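Local coordinates for protein glycerol-3-phosphate dehydrogenase [NAD(+)] (Dunaliella salina, PDB 6IUY) that probably interconverts dihydroxyacetone phosphate and sn-glycerol 3-phosphate with NAD as cofactor, and also carries a magnesium-binding haloacid dehalogenase-like phosphatase domain, at residues Tyr257-Val262 against Ala344-Phe349; Lys374-Thr379 against Ser435-Leu440. One frame throughout, in Å; residues are numbered along the deposited sequence.

Contact 1 (Tyr257-Val262 against Ala344-Phe349); sequences YKVTMV and ADALIF
Val259, Thr260, Met261 and Val262 pair in parallel with Ala346, Leu347, Ile348 and Phe349, and backbone hydrogen bonds supply the polar part of the pairing. Thr260 gives its N-H to Ala346 O and returns its own carbonyl to Ile348 N, the latter bond nearly straight (173°). The ladder ends at Val262 N, 2.7 Å from Ile348 O. At its start Lys258 O is gripped twice, by Asp345 N and by Ala346 N, each 3.0 Å away.

One side chain joins in. Asp345 OD2 takes the Lys258 N-H on its anti lone pair at 2.9 Å; with chi1 at -53°, the carboxylate stands beside its own backbone N and leans to the neighbouring strand. The Tyr257 ring crosses that side chain at about a right angle, CD2 3.4 Å from Asp345 CB.

Apolar packing covers both faces. On one, Val259 CG1 meets Ile348 CD1 at 3.8 Å, and the small Ala346 leaves room for Val259 CG2. Met261, its CG opposite the backbone N (chi1 171°), bends farther out to bring SD to 3.7 Å from Ile348 CG2. On the other, Val262 and Phe349 lie side by side, CB to CD1, while Thr260 CB rests on Leu347 CD2; branched and aromatic residues suit such extended backbone. Thr260 OG1 is satisfied by Ala340 O.

This is the heart of a Rossmann-type sheet: strand 293-297 flanks 257-262 on its other edge, helix 431-441 covers Ala346 and Ile348 through Trp437, and Met261 packs on Cys350 and Ala268 of the NAD site.

Contact 2 (Lys374-Thr379 against Ser435-Leu440); sequences KAISLT and SLWQQL. With NAD (nicotinamide-adenine-dinucleotide), chain C.
Trp437 lies against Ile376 by one face of its indole. Ile376 CG2 stands 3.5 Å from the centroid of the six-membered ring and only 10° off the ring normal, a CH-pi contact, while CD1 reaches the pyrrole side at 4.0 Å from Trp437 CG. The isoleucine spans the ring because CG1 is anti to the backbone N (chi1 -172°), which leaves CG2 in the crowded position between N and carbonyl carbon, directed at the indole. Backbone meets the ring near Trp437 CZ2, which is 3.4 Å from Ala375 C, while Lys374 C lies at the edge, near the ring plane.

A water fixes the polar corner. It accepts from Trp437 NE1 at 3.2 Å and donates to Ala375 O at 3.0 Å, joining helix to strand where the two groups do not bond directly. Beside the ring, Lys374 CG comes to 4.1 Å from Leu436 CD2, and NZ bonds weakly to Tyr257 OH.

Farther out, Ala346 of strand 346-349 and Ser405 of strand 404-408 also touch Trp437. A broad indole thus suits a helix residue that covers three neighbouring strands and keeps an N-H for the water, and beta-branched Ile376 offers it CB, CG2 and CD1. Replacing Trp437 with an alanine would probably open a gap over Ile376 and leave the bridging water without its indole partner.

At the other end, Ser377 OG accepts from Thr379 N in an ST turn, and Thr379 CG2 comes 3.6 Å from NAD O3D. Helix and strand are thus held chiefly by hydrophobic and CH-pi contact, with one water-mediated polar link, away from the NAD pocket.

From the N terminus of the dehydrogenase part, strand 257-262 comes first; contact 1 closes when the chain, after 81 residues that include strand 293-297 and the edge strand 331-334, returns as strand 346-349. Contact 2 opens afterwards at strand 374-377 and closes on helix 431-441, so the two loops follow in series, neither nested nor crossed. They still join in space, with centres about 9 Å apart: strands 346-349 and 374-377 are neighbours, and Phe349 probably bonds through N to Ile376 O and through O to Leu378 N. Contact 1 thus builds the middle of the sheet, and contact 2 lays a helix across one face of it.

Contact 1 (Tyr257-Val262 against Ala344-Phe349)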
loop_
_atom_site.group_PDB
_atom_site.type_symbol
_atom_site.label_atom_id
_atom_site.label_comp_id
_atom_site.label_asym_id
_atom_site.label_seq_id
_atom_site.Cartn_x
_atom_site.Cartn_y
_atom_site.Cartn_z
ATOM N N TYR A 257 18.436 27.020 14.771
ATOM C CA TYR A 257 19.128 26.082 13.900
ATOM C C TYR A 257 19.647 26.771 12.645
ATOM O O TYR A 257 18.902 27.506 12.000
ATOM C CB TYR A 257 18.188 24.929 13.537
ATOM C CG TYR A 257 17.946 23.977 14.680
ATOM C CD1 TYR A 257 17.015 24.266 15.675
ATOM C CD2 TYR A 257 18.654 22.793 14.776
ATOM C CE1 TYR A 257 16.808 23.383 16.739
ATOM C CE2 TYR A 257 18.441 21.906 15.817
ATOM C CZ TYR A 257 17.526 22.209 16.794
ATOM O OH TYR A 257 17.339 21.324 17.827
ATOM N N LYS A 258 20.927 26.588 12.329
ATOM C CA LYS A 258 21.455 27.006 11.019
ATOM C C LYS A 258 21.329 25.821 10.071
ATOM O O LYS A 258 21.736 24.716 10.417
ATOM C CB LYS A 258 22.930 27.448 11.076
ATOM C CG LYS A 258 23.235 28.727 11.886
ATOM C CD LYS A 258 24.672 29.220 11.599
ATOM C CE LYS A 258 25.325 29.867 12.819
ATOM N NZ LYS A 258 24.472 30.923 13.429
ATOM N N VAL A 259 20.784 26.049 8.882
ATOM C CA VAL A 259 20.539 24.949 7.955
ATOM C C VAL A 259 21.539 24.950 6.812
ATOM O O VAL A 259 21.784 25.988 6.203
ATOM C CB VAL A 259 19.123 25.028 7.375
ATOM C CG1 VAL A 259 18.853 23.843 6.448
ATOM C CG2 VAL A 259 18.095 25.104 8.518
ATOM N N THR A 260 22.114 23.789 6.525
ATOM C CA THR A 260 22.963 23.630 5.362
ATOM C C THR A 260 22.478 22.481 4.469
ATOM O O THR A 260 22.367 21.337 4.922
ATOM C CB THR A 260 24.418 23.390 5.785
ATOM O OG1 THR A 260 24.908 24.588 6.387
ATOM C CG2 THR A 260 25.289 23.030 4.584
ATOM N N MET A 261 22.213 22.805 3.203
ATOM C CA MET A 261 21.933 21.823 2.163
ATOM C C MET A 261 23.249 21.326 1.578
ATOM O O MET A 261 24.046 22.127 1.080
ATOM C CB MET A 261 21.049 22.446 1.071
ATOM C CG MET A 261 20.862 21.582 -0.199
ATOM S SD MET A 261 19.892 20.083 0.104
ATOM C CE MET A 261 21.204 18.900 0.203
ATOM N N VAL A 262 23.503 20.022 1.678
ATOM C CA VAL A 262 24.684 19.423 1.075
ATOM C C VAL A 262 24.287 18.792 -0.275
ATOM O O VAL A 262 23.851 17.632 -0.330
ATOM C CB VAL A 262 25.310 18.340 1.979
ATOM C CG1 VAL A 262 26.516 17.694 1.296
ATOM C CG2 VAL A 262 25.697 18.925 3.329
ATOM N N ALA A 344 26.673 24.395 11.022
ATOM C CA ALA A 344 25.321 23.899 10.774
ATOM C C ALA A 344 24.782 23.013 11.876
ATOM O O ALA A 344 25.436 22.051 12.264
ATOM C CB ALA A 344 25.277 23.137 9.443
ATOM N N ASP A 345 23.559 23.320 12.318
ATOM C CA ASP A 345 22.826 22.508 13.296
ATOM C C ASP A 345 21.921 21.485 12.600
ATOM O O ASP A 345 21.655 20.406 13.124
ATOM C CB ASP A 345 21.986 23.410 14.202
ATOM C CG ASP A 345 22.813 24.514 14.842
ATOM O OD1 ASP A 345 23.623 24.190 15.733
ATOM O OD2 ASP A 345 22.658 25.687 14.446
ATOM N N ALA A 346 21.462 21.852 11.409
ATOM C CA ALA A 346 20.558 21.028 10.623
ATOM C C ALA A 346 21.181 20.737 9.266
ATOM O O ALA A 346 21.308 21.634 8.452
ATOM C CB ALA A 346 19.219 21.734 10.460
ATOM N N LEU A 347 21.585 19.494 9.039
ATOM C CA LEU A 347 22.178 19.099 7.763
ATOM C C LEU A 347 21.204 18.330 6.874
ATOM O O LEU A 347 20.688 17.298 7.286
ATOM C CB LEU A 347 23.412 18.212 7.986
ATOM C CG LEU A 347 24.735 18.792 8.473
ATOM C CD1 LEU A 347 25.777 17.672 8.565
ATOM C CD2 LEU A 347 25.198 19.868 7.505
ATOM N N ILE A 348 20.997 18.817 5.652
ATOM C CA ILE A 348 20.231 18.114 4.643
ATOM C C ILE A 348 21.195 17.487 3.636
ATOM O O ILE A 348 21.986 18.170 2.995
ATOM C CB ILE A 348 19.235 19.067 3.938
ATOM C CG1 ILE A 348 18.327 19.716 4.970
ATOM C CG2 ILE A 348 18.370 18.325 2.933
ATOM C CD1 ILE A 348 17.584 20.919 4.467
ATOM N N PHE A 349 21.161 16.166 3.519
ATOM C CA PHE A 349 21.988 15.504 2.534
ATOM C C PHE A 349 21.143 15.202 1.283
ATOM O O PHE A 349 20.158 14.467 1.364
ATOM C CB PHE A 349 22.614 14.239 3.121
ATOM C CG PHE A 349 23.695 14.520 4.138
ATOM C CD1 PHE A 349 24.999 14.790 3.733
ATOM C CD2 PHE A 349 23.412 14.523 5.499
ATOM C CE1 PHE A 349 26.009 15.071 4.669
ATOM C CE2 PHE A 349 24.420 14.792 6.443
ATOM C CZ PHE A 349 25.719 15.070 6.016
#

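Contact 2 (Lys374-Thr379 against Ser435-Leu440)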
loop_
_atom_site.group_PDB
_atom_site.type_symbol
_atom_site.label_atom_id
_atom_site.label_comp_id
_atom_site.label_asym_id
_atom_site.label_seq_id
_atom_site.Cartn_x
_atom_site.Cartn_y
_atom_site.Cartn_z
ATOM N N LYS A 374 21.469 17.579 13.758
ATOM C CA LYS A 374 20.380 16.791 13.179
ATOM C C LYS A 374 20.653 16.629 11.676
ATOM O O LYS A 374 21.021 17.599 11.001
ATOM C CB LYS A 374 19.019 17.458 13.415
ATOM C CG LYS A 374 18.718 17.863 14.869
ATOM C CD LYS A 374 18.513 16.650 15.777
ATOM C CE LYS A 374 18.281 17.047 17.234
ATOM N NZ LYS A 374 17.351 18.218 17.399
ATOM N N ALA A 375 20.502 15.415 11.155
ATOM C CA ALA A 375 20.667 15.191 9.721
ATOM C C ALA A 375 19.373 14.661 9.090
ATOM O O ALA A 375 18.582 13.978 9.746
ATOM C CB ALA A 375 21.808 14.229 9.465
ATOM N N ILE A 376 19.161 14.981 7.818
ATOM C CA ILE A 376 18.142 14.285 7.029
ATOM C C ILE A 376 18.676 14.043 5.635
ATOM O O ILE A 376 19.427 14.848 5.099
ATOM C CB ILE A 376 16.825 15.068 6.952
ATOM C CG1 ILE A 376 15.726 14.221 6.294
ATOM C CG2 ILE A 376 17.038 16.392 6.230
ATOM C CD1 ILE A 376 14.293 14.785 6.480
ATOM N N SER A 377 18.291 12.915 5.059
ATOM C CA SER A 377 18.733 12.535 3.726
ATOM C C SER A 377 17.560 12.519 2.759
ATOM O O SER A 377 16.481 12.006 3.073
ATOM C CB SER A 377 19.402 11.166 3.774
ATOM O OG SER A 377 19.709 10.718 2.470
ATOM N N LEU A 378 17.761 13.121 1.597
ATOM C CA LEU A 378 16.782 13.129 0.524
ATOM C C LEU A 378 17.236 12.190 -0.590
ATOM O O LEU A 378 16.593 12.083 -1.630
ATOM C CB LEU A 378 16.608 14.548 -0.023
ATOM C CG LEU A 378 15.606 15.468 0.667
ATOM C CD1 LEU A 378 15.849 15.539 2.178
ATOM C CD2 LEU A 378 15.670 16.847 0.048
ATOM N N THR A 379 18.342 11.492 -0.350
ATOM C CA THR A 379 19.068 10.787 -1.401
ATOM C C THR A 379 18.624 9.332 -1.622
ATOM O O THR A 379 18.340 8.597 -0.666
ATOM C CB THR A 379 20.577 10.815 -1.082
ATOM O OG1 THR A 379 21.043 12.166 -1.172
ATOM C CG2 THR A 379 21.382 9.935 -2.055
ATOM N N SER A 435 9.468 16.728 14.154
ATOM C CA SER A 435 8.834 18.028 14.315
ATOM C C SER A 435 9.622 19.173 13.641
ATOM O O SER A 435 9.047 20.045 12.973
ATOM C CB SER A 435 8.656 18.325 15.809
ATOM O OG SER A 435 8.252 19.673 15.997
ATOM N N LEU A 436 10.934 19.183 13.854
ATOM C CA LEU A 436 11.832 20.158 13.234
ATOM C C LEU A 436 11.792 20.053 11.707
ATOM O O LEU A 436 11.502 21.023 11.008
ATOM C CB LEU A 436 13.264 19.936 13.740
ATOM C CG LEU A 436 14.339 20.965 13.360
ATOM C CD1 LEU A 436 14.167 22.236 14.180
ATOM C CD2 LEU A 436 15.751 20.385 13.531
ATOM N N TRP A 437 12.065 18.858 11.194
ATOM C CA TRP A 437 12.035 18.631 9.752
ATOM C C TRP A 437 10.697 19.001 9.114
ATOM O O TRP A 437 10.661 19.590 8.024
ATOM C CB TRP A 437 12.384 17.181 9.448
ATOM C CG TRP A 437 13.784 16.842 9.820
ATOM C CD1 TRP A 437 14.200 15.800 10.588
ATOM C CD2 TRP A 437 14.969 17.573 9.458
ATOM N NE1 TRP A 437 15.575 15.818 10.704
ATOM C CE2 TRP A 437 16.060 16.904 10.028
ATOM C CE3 TRP A 437 15.202 18.713 8.692
ATOM C CZ2 TRP A 437 17.373 17.349 9.860
ATOM C CZ3 TRP A 437 16.505 19.138 8.511
ATOM C CH2 TRP A 437 17.569 18.466 9.099
ATOM N N GLN A 438 9.591 18.684 9.779
ATOM C CA GLN A 438 8.297 18.993 9.194
ATOM C C GLN A 438 8.107 20.484 9.077
ATOM O O GLN A 438 7.610 20.975 8.052
ATOM C CB GLN A 438 7.147 18.389 10.001
ATOM C CG GLN A 438 5.777 18.701 9.396
ATOM C CD GLN A 438 4.633 17.995 10.127
ATOM O OE1 GLN A 438 4.759 17.618 11.294
ATOM N NE2 GLN A 438 3.518 17.821 9.440
ATOM N N GLN A 439 8.489 21.215 10.123
ATOM C CA GLN A 439 8.406 22.673 10.092
ATOM C C GLN A 439 9.323 23.216 8.990
ATOM O O GLN A 439 8.978 24.165 8.317
ATOM C CB GLN A 439 8.764 23.287 11.461
ATOM C CG GLN A 439 8.791 24.833 11.469
ATOM C CD GLN A 439 8.975 25.437 12.878
ATOM O OE1 GLN A 439 9.073 24.711 13.877
ATOM N NE2 GLN A 439 9.022 26.768 12.951
ATOM N N LEU A 440 10.470 22.581 8.779
ATOM C CA LEU A 440 11.406 23.060 7.759
ATOM C C LEU A 440 10.891 22.838 6.318
ATOM O O LEU A 440 10.884 23.768 5.499
ATOM C CB LEU A 440 12.757 22.378 7.950
ATOM C CG LEU A 440 13.987 23.008 7.304
ATOM C CD1 LEU A 440 14.108 24.475 7.706
ATOM C CD2 LEU A 440 15.228 22.215 7.700
HETATM P PA NAD C . 21.191 15.791 -10.057
HETATM O O1A NAD C . 20.565 17.020 -10.573
HETATM O O2A NAD C . 20.632 14.505 -10.650
HETATM O O5B NAD C . 22.790 15.787 -10.366
HETATM C C5B NAD C . 23.492 17.024 -10.562
HETATM C C4B NAD C . 24.516 17.232 -9.418
HETATM O O4B NAD C . 25.464 16.339 -9.506
HETATM C C3B NAD C . 25.228 18.573 -9.611
HETATM O O3B NAD C . 24.789 19.527 -8.758
HETATM C C2B NAD C . 26.711 18.259 -9.338
HETATM O O2B NAD C . 27.259 19.312 -8.427
HETATM C C1B NAD C . 26.687 17.091 -8.794
HETATM N N9A NAD C . 27.898 16.433 -9.045
HETATM C C8A NAD C . 28.455 16.103 -10.233
HETATM N N7A NAD C . 29.626 15.482 -9.972
HETATM C C5A NAD C . 29.810 15.444 -8.625
HETATM C C6A NAD C . 30.828 14.953 -7.828
HETATM N N6A NAD C . 32.024 14.323 -8.271
HETATM N N1A NAD C . 30.736 15.036 -6.494
HETATM C C2A NAD C . 29.640 15.621 -5.932
HETATM N N3A NAD C . 28.648 16.116 -6.707
HETATM C C4A NAD C . 28.738 16.024 -8.053
HETATM O O3 NAD C . 20.990 15.776 -8.464
HETATM P PN NAD C . 19.603 15.814 -7.659
HETATM O O1N NAD C . 18.434 16.058 -8.597
HETATM O O2N NAD C . 19.627 16.891 -6.598
HETATM O O5D NAD C . 19.397 14.380 -7.035
HETATM C C5D NAD C . 20.214 13.914 -5.977
HETATM C C4D NAD C . 19.403 12.865 -5.204
HETATM O O4D NAD C . 18.141 13.239 -5.107
HETATM C C3D NAD C . 19.401 11.573 -5.996
HETATM O O3D NAD C . 19.685 10.555 -5.166
HETATM C C2D NAD C . 17.954 11.440 -6.548
HETATM O O2D NAD C . 17.687 9.992 -6.752
HETATM C C1D NAD C . 17.225 12.005 -5.628
HETATM N N1N NAD C . 15.960 12.550 -6.081
HETATM C C2N NAD C . 15.839 13.266 -7.253
HETATM C C3N NAD C . 14.601 13.772 -7.643
HETATM C C7N NAD C . 14.503 14.545 -8.977
HETATM O O7N NAD C . 13.420 14.755 -9.487
HETATM N N7N NAD C . 15.719 15.022 -9.587
HETATM C C4N NAD C . 13.478 13.575 -6.869
HETATM C C5N NAD C . 13.596 12.884 -5.676
HETATM C C6N NAD C . 14.842 12.387 -5.292
HETATM O O HOH W 1 17.183 13.601 12.339
#